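Local coordinates for isomaltose glucohydrolase (Kribbella flavida, PDB 5Z3E), which hydrolyses the alpha-1,6-glucosidic linkage of isomaltose from the non-reducing end, giving beta-D-glucose and D-glucose, at residues 106-111 against 181-186; 112-117 against 122-127; 98-103 against 154-159; 148-153 against 210-215. The protein carries 1 engineered substitution. One frame throughout, in Å; residues are numbered along the deposited sequence. Where two conformers were deposited one is given.

Contact 1 (106-111 against 181-186)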
loop_
_atom_site.group_PDB
_atom_site.type_symbol
_atom_site.label_atom_id
_atom_site.label_comp_id
_atom_site.label_asym_id
_atom_site.label_seq_id
_atom_site.Cartn_x
_atom_site.Cartn_y
_atom_site.Cartn_z
ATOM N N ARG A 106 10.231 -19.264 3.493
ATOM C CA ARG A 106 11.480 -19.576 2.824
ATOM C C ARG A 106 12.612 -18.628 3.193
ATOM O O ARG A 106 13.776 -18.980 2.960
ATOM C CB ARG A 106 11.282 -19.644 1.310
ATOM C CG ARG A 106 10.647 -20.936 0.858
ATOM C CD ARG A 106 9.978 -20.851 -0.503
ATOM N NE ARG A 106 10.940 -20.452 -1.521
ATOM C CZ ARG A 106 10.581 -19.972 -2.701
ATOM N NH1 ARG A 106 9.309 -19.852 -3.024
ATOM N NH2 ARG A 106 11.524 -19.589 -3.549
ATOM N N ARG A 107 12.295 -17.446 3.718
ATOM C CA ARG A 107 13.261 -16.458 4.169
ATOM C C ARG A 107 13.538 -16.521 5.667
ATOM O O ARG A 107 14.223 -15.650 6.193
ATOM C CB ARG A 107 12.808 -15.053 3.767
ATOM C CG ARG A 107 12.536 -14.860 2.291
ATOM C CD ARG A 107 13.681 -15.192 1.397
ATOM N NE ARG A 107 13.330 -14.995 0.004
ATOM C CZ ARG A 107 13.884 -14.144 -0.844
ATOM N NH1 ARG A 107 13.424 -14.071 -2.085
ATOM N NH2 ARG A 107 14.876 -13.327 -0.423
ATOM N N ARG A 108 13.052 -17.561 6.359
ATOM C CA ARG A 108 13.300 -17.686 7.791
ATOM C C ARG A 108 14.771 -17.630 8.120
ATOM O O ARG A 108 15.181 -16.973 9.071
ATOM C CB ARG A 108 12.690 -19.006 8.263
ATOM C CG ARG A 108 12.916 -19.365 9.706
ATOM C CD ARG A 108 11.989 -18.611 10.659
ATOM N NE ARG A 108 12.512 -17.324 11.010
ATOM C CZ ARG A 108 11.901 -16.475 11.808
ATOM N NH1 ARG A 108 10.629 -16.604 12.099
ATOM N NH2 ARG A 108 12.599 -15.461 12.270
ATOM N N GLY A 109 15.560 -18.379 7.373
ATOM C CA GLY A 109 17.004 -18.408 7.621
ATOM C C GLY A 109 17.689 -17.106 7.274
ATOM O O GLY A 109 18.546 -16.631 8.026
ATOM N N GLN A 110 17.291 -16.470 6.171
ATOM C CA GLN A 110 17.865 -15.167 5.786
ATOM C C GLN A 110 17.594 -14.162 6.884
ATOM O O GLN A 110 18.497 -13.407 7.276
ATOM C CB GLN A 110 17.311 -14.725 4.432
ATOM C CG GLN A 110 17.863 -13.380 3.969
ATOM C CD GLN A 110 17.381 -12.978 2.585
ATOM O OE1 GLN A 110 16.576 -13.652 1.978
ATOM N NE2 GLN A 110 17.857 -11.835 2.098
ATOM N N VAL A 111 16.352 -14.100 7.374
ATOM C CA VAL A 111 16.016 -13.166 8.435
ATOM C C VAL A 111 16.777 -13.505 9.712
ATOM O O VAL A 111 17.332 -12.612 10.360
ATOM C CB VAL A 111 14.501 -13.097 8.653
ATOM C CG1 VAL A 111 14.137 -12.358 9.906
ATOM C CG2 VAL A 111 13.856 -12.465 7.423
ATOM N N ALA A 181 7.918 -11.972 9.117
ATOM C CA ALA A 181 7.707 -10.550 8.880
ATOM C C ALA A 181 7.817 -9.732 10.157
ATOM O O ALA A 181 8.407 -8.641 10.149
ATOM C CB ALA A 181 6.356 -10.335 8.215
ATOM N N VAL A 182 7.231 -10.222 11.248
ATOM C CA VAL A 182 7.306 -9.503 12.509
ATOM C C VAL A 182 8.745 -9.388 12.972
ATOM O O VAL A 182 9.208 -8.307 13.344
ATOM C CB VAL A 182 6.429 -10.150 13.603
ATOM C CG1 VAL A 182 6.721 -9.531 14.950
ATOM C CG2 VAL A 182 4.955 -10.020 13.271
ATOM N N ASP A 183 9.478 -10.498 12.984
ATOM C CA ASP A 183 10.864 -10.446 13.448
ATOM C C ASP A 183 11.671 -9.448 12.619
ATOM O O ASP A 183 12.502 -8.709 13.149
ATOM C CB ASP A 183 11.505 -11.829 13.379
ATOM C CG ASP A 183 11.057 -12.781 14.483
ATOM O OD1 ASP A 183 10.506 -12.337 15.504
ATOM O OD2 ASP A 183 11.363 -13.991 14.324
ATOM N N TYR A 184 11.465 -9.458 11.306
ATOM C CA TYR A 184 12.174 -8.548 10.411
ATOM C C TYR A 184 11.841 -7.092 10.745
ATOM O O TYR A 184 12.748 -6.253 10.869
ATOM C CB TYR A 184 11.785 -8.907 8.984
ATOM C CG TYR A 184 12.510 -8.139 7.902
ATOM C CD1 TYR A 184 13.861 -8.308 7.674
ATOM C CD2 TYR A 184 11.829 -7.274 7.053
ATOM C CE1 TYR A 184 14.517 -7.652 6.649
ATOM C CE2 TYR A 184 12.463 -6.623 6.014
ATOM C CZ TYR A 184 13.807 -6.823 5.801
ATOM O OH TYR A 184 14.496 -6.259 4.770
ATOM N N LEU A 185 10.557 -6.775 10.875
ATOM C CA LEU A 185 10.165 -5.405 11.137
ATOM C C LEU A 185 10.571 -4.910 12.504
ATOM O O LEU A 185 10.939 -3.744 12.655
ATOM C CB LEU A 185 8.666 -5.237 10.928
ATOM C CG LEU A 185 8.193 -5.377 9.486
ATOM C CD1 LEU A 185 6.693 -5.327 9.423
ATOM C CD2 LEU A 185 8.832 -4.326 8.599
ATOM N N LEU A 186 10.529 -5.773 13.521
ATOM C CA LEU A 186 10.959 -5.335 14.846
ATOM C C LEU A 186 12.432 -4.922 14.818
ATOM O O LEU A 186 12.835 -4.031 15.551
ATOM C CB LEU A 186 10.715 -6.409 15.899
ATOM C CG LEU A 186 9.257 -6.707 16.217
ATOM C CD1 LEU A 186 9.188 -7.883 17.171
ATOM C CD2 LEU A 186 8.538 -5.521 16.813
HETATM O O HOH W 1 9.901 -16.105 14.940
#
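Arg108 meets Asp183 through a single guanidinium nitrogen: NH2 of Arg108 lies 2.8 Å from OD2 of Asp183 and donates a nearly straight hydrogen bond (163°) that is part of a salt bridge. The oxygen arrives at the edge of the guanidinium, close to its plane, and accepts on its anti lone pair, the one turned away from OD1. The guanidinium and carboxylate planes stand 60° apart, consistent with a grip by one bond and not a two-pronged pairing. A water donates to the same OD2 of Asp183 at 2.6 Å and takes a weak bond from NH1 of Arg108, bridging the two charged groups a second time. Alongside this polar cluster, Val111 divides its methyls between two neighbours: CG2 lies 4.2 Å from CD1 of Tyr184, approaching the ring obliquely, while CG1 faces CB of Asp183 at 4.4 Å. Helices 108-119 and 175-188 are thus joined by a buried apolar patch with a charged pair at its margin, within the (alpha/alpha)6 barrel of glycoside hydrolase family 15. Arg108 starts out pointing away from its partner, and bends at chi2 (79°) and chi3 bring the guanidinium back across. NH2 of Arg108 also bridges to Asp112 one turn along its own helix, which steadies the group from a second side. With a leucine here, Asp183 would probably be left without its positive mate, and Asp112 would lose a charge partner as well. Farther out, the hydroxyl of Tyr184 is hydrogen-bonded to the backbone N of Leu130, and its ring meets Tyr153 edge-to-face.

Contact 2 (112-117 against 122-127)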
loop_
_atom_site.group_PDB
_atom_site.type_symbol
_atom_site.label_atom_id
_atom_site.label_comp_id
_atom_site.label_asym_id
_atom_site.label_seq_id
_atom_site.Cartn_x
_atom_site.Cartn_y
_atom_site.Cartn_z
ATOM N N ASP A 112 16.842 -14.782 10.090
ATOM C CA ASP A 112 17.595 -15.147 11.285
ATOM C C ASP A 112 19.049 -14.699 11.148
ATOM O O ASP A 112 19.642 -14.228 12.129
ATOM C CB ASP A 112 17.513 -16.643 11.540
ATOM C CG ASP A 112 16.132 -17.077 12.028
ATOM O OD1 ASP A 112 15.345 -16.215 12.446
ATOM O OD2 ASP A 112 15.884 -18.295 12.002
ATOM N N ASP A 113 19.632 -14.868 9.974
ATOM C CA ASP A 113 21.018 -14.454 9.767
ATOM C C ASP A 113 21.167 -12.933 9.841
ATOM O O ASP A 113 22.179 -12.450 10.392
ATOM C CB ASP A 113 21.516 -14.955 8.423
ATOM C CG ASP A 113 21.736 -16.460 8.370
ATOM O OD1 ASP A 113 21.696 -17.126 9.426
ATOM O OD2 ASP A 113 21.901 -16.970 7.236
ATOM N N LEU A 114 20.233 -12.166 9.311
ATOM C CA LEU A 114 20.293 -10.715 9.417
ATOM C C LEU A 114 20.243 -10.288 10.873
ATOM O O LEU A 114 20.979 -9.411 11.294
ATOM C CB LEU A 114 19.148 -10.063 8.635
ATOM C CG LEU A 114 19.218 -10.198 7.112
ATOM C CD1 LEU A 114 17.902 -9.711 6.512
ATOM C CD2 LEU A 114 20.369 -9.419 6.485
ATOM N N LEU A 115 19.353 -10.922 11.649
ATOM C CA LEU A 115 19.206 -10.575 13.045
ATOM C C LEU A 115 20.447 -10.937 13.838
ATOM O O LEU A 115 20.888 -10.213 14.715
ATOM C CB LEU A 115 17.975 -11.241 13.652
ATOM C CG LEU A 115 16.619 -10.482 13.380
ATOM C CD1 LEU A 115 16.356 -9.760 12.144
ATOM C CD2 LEU A 115 15.503 -11.512 13.758
ATOM N N ALA A 116 21.045 -12.091 13.525
ATOM C CA ALA A 116 22.291 -12.480 14.193
ATOM C C ALA A 116 23.409 -11.492 13.857
ATOM O O ALA A 116 24.239 -11.190 14.731
ATOM C CB ALA A 116 22.669 -13.868 13.763
ATOM N N ALA A 117 23.469 -11.029 12.603
ATOM C CA ALA A 117 24.459 -10.041 12.186
ATOM C C ALA A 117 24.314 -8.748 13.000
ATOM O O ALA A 117 25.295 -8.218 13.524
ATOM C CB ALA A 117 24.380 -9.804 10.694
ATOM N N GLU A 122 27.288 -6.088 13.358
ATOM C CA GLU A 122 27.653 -6.082 11.944
ATOM C C GLU A 122 26.395 -5.843 11.133
ATOM O O GLU A 122 25.821 -6.775 10.536
ATOM C CB GLU A 122 28.357 -7.390 11.567
ATOM C CG GLU A 122 29.653 -7.574 12.292
ATOM C CD GLU A 122 30.305 -8.925 12.164
ATOM O OE1 GLU A 122 29.723 -9.859 11.557
ATOM O OE2 GLU A 122 31.424 -9.025 12.796
ATOM N N VAL A 123 25.895 -4.604 11.156
ATOM C CA VAL A 123 24.591 -4.332 10.594
ATOM C C VAL A 123 24.627 -4.594 9.084
ATOM O O VAL A 123 25.525 -4.098 8.392
ATOM C CB VAL A 123 24.148 -2.923 10.888
ATOM C CG1 VAL A 123 22.810 -2.621 10.212
ATOM C CG2 VAL A 123 24.039 -2.701 12.409
ATOM N N PRO A 124 23.683 -5.358 8.557
ATOM C CA PRO A 124 23.725 -5.680 7.139
ATOM C C PRO A 124 23.534 -4.449 6.282
ATOM O O PRO A 124 22.753 -3.549 6.639
ATOM C CB PRO A 124 22.567 -6.668 6.937
ATOM C CG PRO A 124 21.831 -6.589 8.103
ATOM C CD PRO A 124 22.597 -6.116 9.243
ATOM N N SER A 125 24.169 -4.461 5.130
ATOM C CA SER A 125 23.932 -3.467 4.108
ATOM C C SER A 125 22.568 -3.646 3.468
ATOM O O SER A 125 22.014 -4.767 3.457
ATOM C CB SER A 125 24.998 -3.642 3.023
ATOM O OG SER A 125 24.686 -2.872 1.866
ATOM N N ASN A 126 22.058 -2.592 2.867
ATOM C CA ASN A 126 20.838 -2.685 2.070
ATOM C C ASN A 126 20.922 -3.810 1.045
ATOM O O ASN A 126 19.900 -4.419 0.721
ATOM C CB ASN A 126 20.557 -1.382 1.359
ATOM C CG ASN A 126 20.052 -0.295 2.264
ATOM O OD1 ASN A 126 19.789 -0.532 3.448
ATOM N ND2 ASN A 126 19.913 0.872 1.726
ATOM N N GLU A 127 22.119 -4.110 0.531
ATOM C CA GLU A 127 22.233 -5.157 -0.489
ATOM C C GLU A 127 21.851 -6.550 0.016
ATOM O O GLU A 127 21.559 -7.430 -0.776
ATOM C CB GLU A 127 23.619 -5.183 -1.121
ATOM C CG GLU A 127 24.747 -5.603 -0.202
ATOM C CD GLU A 127 26.064 -5.808 -0.908
ATOM O OE1 GLU A 127 26.111 -5.720 -2.158
ATOM O OE2 GLU A 127 27.071 -6.054 -0.210
#
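Ala117 and Glu122 are tied by the one hydrogen bond between these two segments, a backbone link from N of Glu122 to O of Ala117 of 2.9 Å. The N-H points fairly straight at its acceptor (157°), but the donor sits 33° out of the carbonyl plane. Donor and acceptor are five positions apart in sequence, so the bond spans the turn in which helix 108-119 ends and the chain doubles back. CB of Ala117 fits close by, 3.4 Å from O of Glu122. The apolar contacts centre on Pro124, whose ring leans on the helix: CD2 of Leu114 touches both CB and CG of Pro124 at 3.6 Å, and CB of Ala117 lies 4.3 Å from CD of Pro124. Leu114 in turn packs on Tyr184. Beyond the proline comes an ST turn, in which OG of Ser125 accepts from N of Glu127 at 3.1 Å as the chain enters a short 3-10 segment. Among the polar links to surrounding residues, Glu122 forms a salt bridge with Arg120, and Arg191 is hydrogen-bonded to both O of Pro124 and OD1 of Asn126. Ser125 and Asn126 touch Trp145, which probably binds substrate, as in relatives.

Contact 3 (98-103 against 154-159)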
loop_
_atom_site.group_PDB
_atom_site.type_symbol
_atom_site.label_atom_id
_atom_site.label_comp_id
_atom_site.label_asym_id
_atom_site.label_seq_id
_atom_site.Cartn_x
_atom_site.Cartn_y
_atom_site.Cartn_z
ATOM N N ASP A 98 -1.539 -17.303 1.111
ATOM C CA ASP A 98 -0.736 -18.526 1.048
ATOM C C ASP A 98 0.585 -18.252 0.366
ATOM O O ASP A 98 1.647 -18.693 0.830
ATOM C CB ASP A 98 -1.478 -19.610 0.255
ATOM C CG ASP A 98 -2.624 -20.280 0.977
ATOM O OD1 ASP A 98 -2.729 -20.169 2.233
ATOM O OD2 ASP A 98 -3.416 -20.950 0.269
ATOM N N TRP A 99 0.539 -17.585 -0.774
ATOM C CA TRP A 99 1.752 -17.319 -1.536
ATOM C C TRP A 99 2.733 -16.511 -0.706
ATOM O O TRP A 99 3.909 -16.881 -0.596
ATOM C CB TRP A 99 1.408 -16.640 -2.859
ATOM C CG TRP A 99 2.625 -16.287 -3.644
ATOM C CD1 TRP A 99 3.363 -17.105 -4.425
ATOM C CD2 TRP A 99 3.269 -15.005 -3.682
ATOM N NE1 TRP A 99 4.438 -16.438 -4.940
ATOM C CE2 TRP A 99 4.410 -15.138 -4.512
ATOM C CE3 TRP A 99 2.991 -13.764 -3.116
ATOM C CZ2 TRP A 99 5.256 -14.080 -4.755
ATOM C CZ3 TRP A 99 3.821 -12.721 -3.377
ATOM C CH2 TRP A 99 4.947 -12.879 -4.180
ATOM N N VAL A 100 2.275 -15.409 -0.118
ATOM C CA VAL A 100 3.164 -14.569 0.669
ATOM C C VAL A 100 3.758 -15.356 1.837
ATOM O O VAL A 100 4.958 -15.296 2.106
ATOM C CB VAL A 100 2.457 -13.305 1.201
ATOM C CG1 VAL A 100 3.411 -12.515 2.070
ATOM C CG2 VAL A 100 1.902 -12.439 0.076
ATOM N N ASP A 101 2.897 -16.044 2.569
ATOM C CA ASP A 101 3.350 -16.844 3.711
ATOM C C ASP A 101 4.463 -17.793 3.283
ATOM O O ASP A 101 5.505 -17.878 3.933
ATOM C CB ASP A 101 2.136 -17.588 4.256
ATOM C CG ASP A 101 2.432 -18.638 5.316
ATOM O OD1 ASP A 101 3.299 -18.400 6.169
ATOM O OD2 ASP A 101 1.729 -19.672 5.255
ATOM N N GLY A 102 4.255 -18.530 2.199
ATOM C CA GLY A 102 5.275 -19.469 1.773
ATOM C C GLY A 102 6.561 -18.793 1.354
ATOM O O GLY A 102 7.668 -19.302 1.618
ATOM N N VAL A 103 6.460 -17.659 0.688
ATOM C CA VAL A 103 7.634 -16.892 0.303
ATOM C C VAL A 103 8.410 -16.465 1.537
ATOM O O VAL A 103 9.648 -16.541 1.550
ATOM C CB VAL A 103 7.195 -15.697 -0.567
ATOM C CG1 VAL A 103 8.289 -14.662 -0.702
ATOM C CG2 VAL A 103 6.737 -16.190 -1.936
ATOM N N GLY A 154 5.004 -4.592 6.321
ATOM C CA GLY A 154 4.003 -4.058 7.235
ATOM C C GLY A 154 2.604 -4.141 6.656
ATOM O O GLY A 154 1.643 -4.507 7.344
ATOM N N MET A 155 2.459 -3.788 5.378
ATOM C CA MET A 155 1.165 -3.884 4.729
ATOM C C MET A 155 0.654 -5.303 4.743
ATOM O O MET A 155 -0.542 -5.533 4.950
ATOM C CB MET A 155 1.230 -3.350 3.308
ATOM C CG MET A 155 1.668 -1.912 3.245
ATOM S SD MET A 155 1.215 -1.209 1.677
ATOM C CE MET A 155 2.043 0.372 1.733
ATOM N N TRP A 156 1.526 -6.288 4.509
ATOM C CA TRP A 156 1.039 -7.655 4.458
ATOM C C TRP A 156 0.472 -8.074 5.811
ATOM O O TRP A 156 -0.596 -8.683 5.890
ATOM C CB TRP A 156 2.115 -8.640 4.006
ATOM C CG TRP A 156 1.513 -10.019 3.943
ATOM C CD1 TRP A 156 0.476 -10.394 3.162
ATOM C CD2 TRP A 156 1.795 -11.142 4.783
ATOM N NE1 TRP A 156 0.105 -11.679 3.418
ATOM C CE2 TRP A 156 0.890 -12.163 4.422
ATOM C CE3 TRP A 156 2.729 -11.395 5.799
ATOM C CZ2 TRP A 156 0.919 -13.431 5.015
ATOM C CZ3 TRP A 156 2.738 -12.649 6.380
ATOM C CH2 TRP A 156 1.841 -13.651 5.986
ATOM N N LEU A 157 1.179 -7.749 6.904
ATOM C CA LEU A 157 0.662 -8.071 8.226
ATOM C C LEU A 157 -0.720 -7.469 8.433
ATOM O O LEU A 157 -1.645 -8.132 8.923
ATOM C CB LEU A 157 1.615 -7.564 9.295
ATOM C CG LEU A 157 2.946 -8.311 9.398
ATOM C CD1 LEU A 157 3.780 -7.668 10.498
ATOM C CD2 LEU A 157 2.764 -9.798 9.677
ATOM N N TRP A 158 -0.879 -6.186 8.105
ATOM C CA TRP A 158 -2.189 -5.558 8.197
ATOM C C TRP A 158 -3.221 -6.313 7.376
ATOM O O TRP A 158 -4.338 -6.601 7.833
ATOM C CB TRP A 158 -2.091 -4.081 7.757
ATOM C CG TRP A 158 -3.401 -3.473 7.374
ATOM C CD1 TRP A 158 -4.411 -3.062 8.197
ATOM C CD2 TRP A 158 -3.891 -3.296 6.028
ATOM N NE1 TRP A 158 -5.480 -2.630 7.443
ATOM C CE2 TRP A 158 -5.181 -2.764 6.121
ATOM C CE3 TRP A 158 -3.339 -3.495 4.765
ATOM C CZ2 TRP A 158 -5.947 -2.446 4.977
ATOM C CZ3 TRP A 158 -4.071 -3.177 3.641
ATOM C CH2 TRP A 158 -5.357 -2.653 3.766
ATOM N N SER A 159 -2.877 -6.639 6.139
ATOM C CA SER A 159 -3.812 -7.268 5.220
ATOM C C SER A 159 -4.267 -8.642 5.708
ATOM O O SER A 159 -5.462 -8.963 5.685
ATOM C CB SER A 159 -3.179 -7.350 3.838
ATOM O OG SER A 159 -3.941 -8.087 2.931
#
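Val100 of helix 90-105 and Trp156 of helix 151-167 mark the closest approach of the two backbones, with their CA atoms 8.2 Å apart, room enough for an indole. Both side chains start out toward the opposite helix and run by one another. CG1 of Val100 sits over one face of the indole, 3.4 Å from the centroid of the five-membered ring of Trp156 and 10° off the ring normal, a textbook CH-pi contact. Its nearest atom is CD2 of Trp156, also at 3.4 Å, so the methyl is pressed tightly to the face. CB of Val100 follows at 3.6 Å from NE1 of Trp156, and CG2 lies by the NE1-CD1 rim of the same ring. Toward the benzo end of the indole, CB of Asp101 comes within 4.3 Å of CH2 of Trp156, while OD2 of Asp101 forms a salt bridge with Arg105. The Trp156 side chain extends with CG opposite the backbone N (chi1 -178°), carrying the ring across the gap, where it also touches Ile178 and Ser78 of two further helices. NE1 of Trp156 is hydrogen-bonded to ND1 of His97, one turn before Val100. Replacing Trp156 by alanine would take away the aromatic surface beneath the Val100 methyl, and would probably open a gap between the helices and leave His97 without its indole mate. In this buried corner of the (alpha/alpha)6 barrel, no hydrogen bond joins the two segments; their cohesion rests on dispersion and CH-pi attraction, while the bond to His97 satisfies the one polar atom of the indole and limits its rotation.

Contact 4 (148-153 against 210-215)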
loop_
_atom_site.group_PDB
_atom_site.type_symbol
_atom_site.label_atom_id
_atom_site.label_comp_id
_atom_site.label_asym_id
_atom_site.label_seq_id
_atom_site.Cartn_x
_atom_site.Cartn_y
_atom_site.Cartn_z
ATOM N N PHE A 148 15.529 -1.118 -1.853
ATOM C CA PHE A 148 15.234 -1.536 -0.482
ATOM C C PHE A 148 14.043 -0.770 0.108
ATOM O O PHE A 148 14.067 0.463 0.205
ATOM C CB PHE A 148 16.463 -1.292 0.413
ATOM C CG PHE A 148 16.213 -1.522 1.871
ATOM C CD1 PHE A 148 15.652 -2.696 2.338
ATOM C CD2 PHE A 148 16.558 -0.560 2.801
ATOM C CE1 PHE A 148 15.398 -2.886 3.673
ATOM C CE2 PHE A 148 16.303 -0.751 4.155
ATOM C CZ PHE A 148 15.727 -1.906 4.585
ATOM N N GLN A 149 13.030 -1.520 0.552
ATOM C CA GLN A 149 11.797 -0.981 1.116
ATOM C C GLN A 149 11.335 -1.905 2.224
ATOM O O GLN A 149 11.372 -3.135 2.039
ATOM C CB GLN A 149 10.665 -0.938 0.075
ATOM C CG GLN A 149 10.870 0.109 -1.021
ATOM C CD GLN A 149 9.771 0.083 -2.087
ATOM O OE1 GLN A 149 9.149 -0.935 -2.315
ATOM N NE2 GLN A 149 9.525 1.202 -2.732
ATOM N N THR A 150 10.804 -1.358 3.312
ATOM C CA THR A 150 10.208 -2.173 4.365
ATOM C C THR A 150 8.686 -2.089 4.418
ATOM O O THR A 150 8.066 -2.846 5.162
ATOM C CB THR A 150 10.805 -1.788 5.705
ATOM O OG1 THR A 150 10.682 -0.380 5.816
ATOM C CG2 THR A 150 12.263 -2.257 5.820
ATOM N N ASP A 151 8.073 -1.176 3.665
ATOM C CA ASP A 151 6.630 -0.955 3.800
ATOM C C ASP A 151 5.803 -2.186 3.498
ATOM O O ASP A 151 4.777 -2.425 4.148
ATOM C CB ASP A 151 6.151 0.211 2.918
ATOM C CG ASP A 151 6.367 -0.020 1.461
ATOM O OD1 ASP A 151 7.548 -0.063 1.053
ATOM O OD2 ASP A 151 5.368 -0.201 0.734
ATOM N N GLY A 152 6.196 -2.959 2.491
ATOM C CA GLY A 152 5.346 -4.038 2.031
ATOM C C GLY A 152 5.128 -5.112 3.074
ATOM O O GLY A 152 4.065 -5.721 3.153
ATOM N N TYR A 153 6.143 -5.365 3.900
ATOM C CA TYR A 153 6.018 -6.346 4.957
ATOM C C TYR A 153 5.011 -5.893 6.006
ATOM O O TYR A 153 4.248 -6.701 6.536
ATOM C CB TYR A 153 7.419 -6.633 5.578
ATOM C CG TYR A 153 8.361 -7.202 4.530
ATOM C CD1 TYR A 153 8.270 -8.532 4.139
ATOM C CD2 TYR A 153 9.294 -6.431 3.875
ATOM C CE1 TYR A 153 9.041 -9.037 3.110
ATOM C CE2 TYR A 153 10.058 -6.919 2.845
ATOM C CZ TYR A 153 9.918 -8.234 2.431
ATOM O OH TYR A 153 10.607 -8.789 1.386
ATOM N N GLY A 210 4.304 4.424 8.656
ATOM C CA GLY A 210 2.904 4.174 8.874
ATOM C C GLY A 210 2.496 2.757 8.513
ATOM O O GLY A 210 1.752 2.112 9.268
ATOM N N ALA A 211 2.945 2.255 7.369
ATOM C CA ALA A 211 2.638 0.892 6.965
ATOM C C ALA A 211 3.122 -0.110 8.008
ATOM O O ALA A 211 2.438 -1.074 8.341
ATOM C CB ALA A 211 3.268 0.603 5.621
ATOM N N ILE A 212 4.356 0.094 8.494
ATOM C CA ILE A 212 4.902 -0.787 9.522
ATOM C C ILE A 212 4.042 -0.720 10.777
ATOM O O ILE A 212 3.687 -1.744 11.354
ATOM C CB ILE A 212 6.382 -0.451 9.781
ATOM C CG1 ILE A 212 7.210 -0.665 8.516
ATOM C CG2 ILE A 212 6.896 -1.284 10.957
ATOM C CD1 ILE A 212 8.645 -0.198 8.642
ATOM N N HIS A 213 3.723 0.493 11.217
ATOM C CA HIS A 213 2.850 0.687 12.357
ATOM C C HIS A 213 1.551 -0.069 12.195
ATOM O O HIS A 213 1.090 -0.743 13.118
ATOM C CB HIS A 213 2.591 2.185 12.537
ATOM C CG HIS A 213 1.636 2.521 13.637
ATOM N ND1 HIS A 213 0.271 2.529 13.494
ATOM C CD2 HIS A 213 1.863 2.864 14.926
ATOM C CE1 HIS A 213 -0.273 2.873 14.660
ATOM N NE2 HIS A 213 0.665 3.079 15.552
ATOM N N GLY A 214 0.904 0.079 11.037
ATOM C CA GLY A 214 -0.362 -0.588 10.835
ATOM C C GLY A 214 -0.251 -2.093 10.974
ATOM O O GLY A 214 -1.124 -2.741 11.578
ATOM N N GLY A 215 0.792 -2.686 10.405
ATOM C CA GLY A 215 0.985 -4.108 10.540
ATOM C C GLY A 215 1.253 -4.550 11.966
ATOM O O GLY A 215 0.725 -5.570 12.420
#
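Ile212 meets Thr150 with the far end of its side chain. At CB the chain does not yet face the other segment. CG1 leaves opposite the carbonyl carbon (chi1 -62°) and passes 4.1 Å from the backbone O of Thr150. The chain then runs on extended at chi2, so that CD1 of Ile212 arrives 3.5 Å from OG1 of Thr150 and 4.0 Å from CB of Thr150. This is a methyl against a hydroxyl, a van der Waals touch. Thr150 turns that hydroxyl toward the methyl by setting OG1 between its backbone N and carbonyl carbon (chi1 52°). Leu185 and Ile241, from two further helices, also pack on Ile212. One residue earlier in helix 206-220, Ala211 meets the first turn of helix 151-167: its CB lies 3.7 Å from O of Asp151 and 4.0 Å from CB of Asp151. The CA atoms of Ala211 and Asp151 are just 5.4 Å apart, a closeness for which the short alanine side chain leaves room. The two helices belong to the (alpha/alpha)6 barrel of family 15, and this junction lies near its catalytic end: the Asp151 side chain is about 7 Å from that of Asp195, the predicted proton acceptor, and about 8 Å from that of Glu198, the inferred proton donor. Past CB, Asp151 leads away from Ala211, and its OD2 forms a salt bridge with Arg75. The same aspartate also touches Thr208 of helix 206-220.

How the contacts relate
The four contacts show how an all-helical barrel is knit by pairs of helices that share members. Their first segments come along the chain in the order contact 3, 1, 2, 4. Contacts 1 and 2 both use helix 108-119, their centres about 11 Å apart, and contact 2 is nested inside the loop closed by contact 1. Contacts 3 and 4 share helix 151-167, with centres about 11 Å apart, and touch where Leu157 meets Gly215. Contacts 1, 3 and 4 all cross one another along the chain; Leu185, in contact 1, packs on Gly154 of contact 3 and Tyr153 of contact 4. Contact 2, at the surface, lies about 21 Å from contact 3 between centres, whereas contact 4 neighbours the catalytic residues.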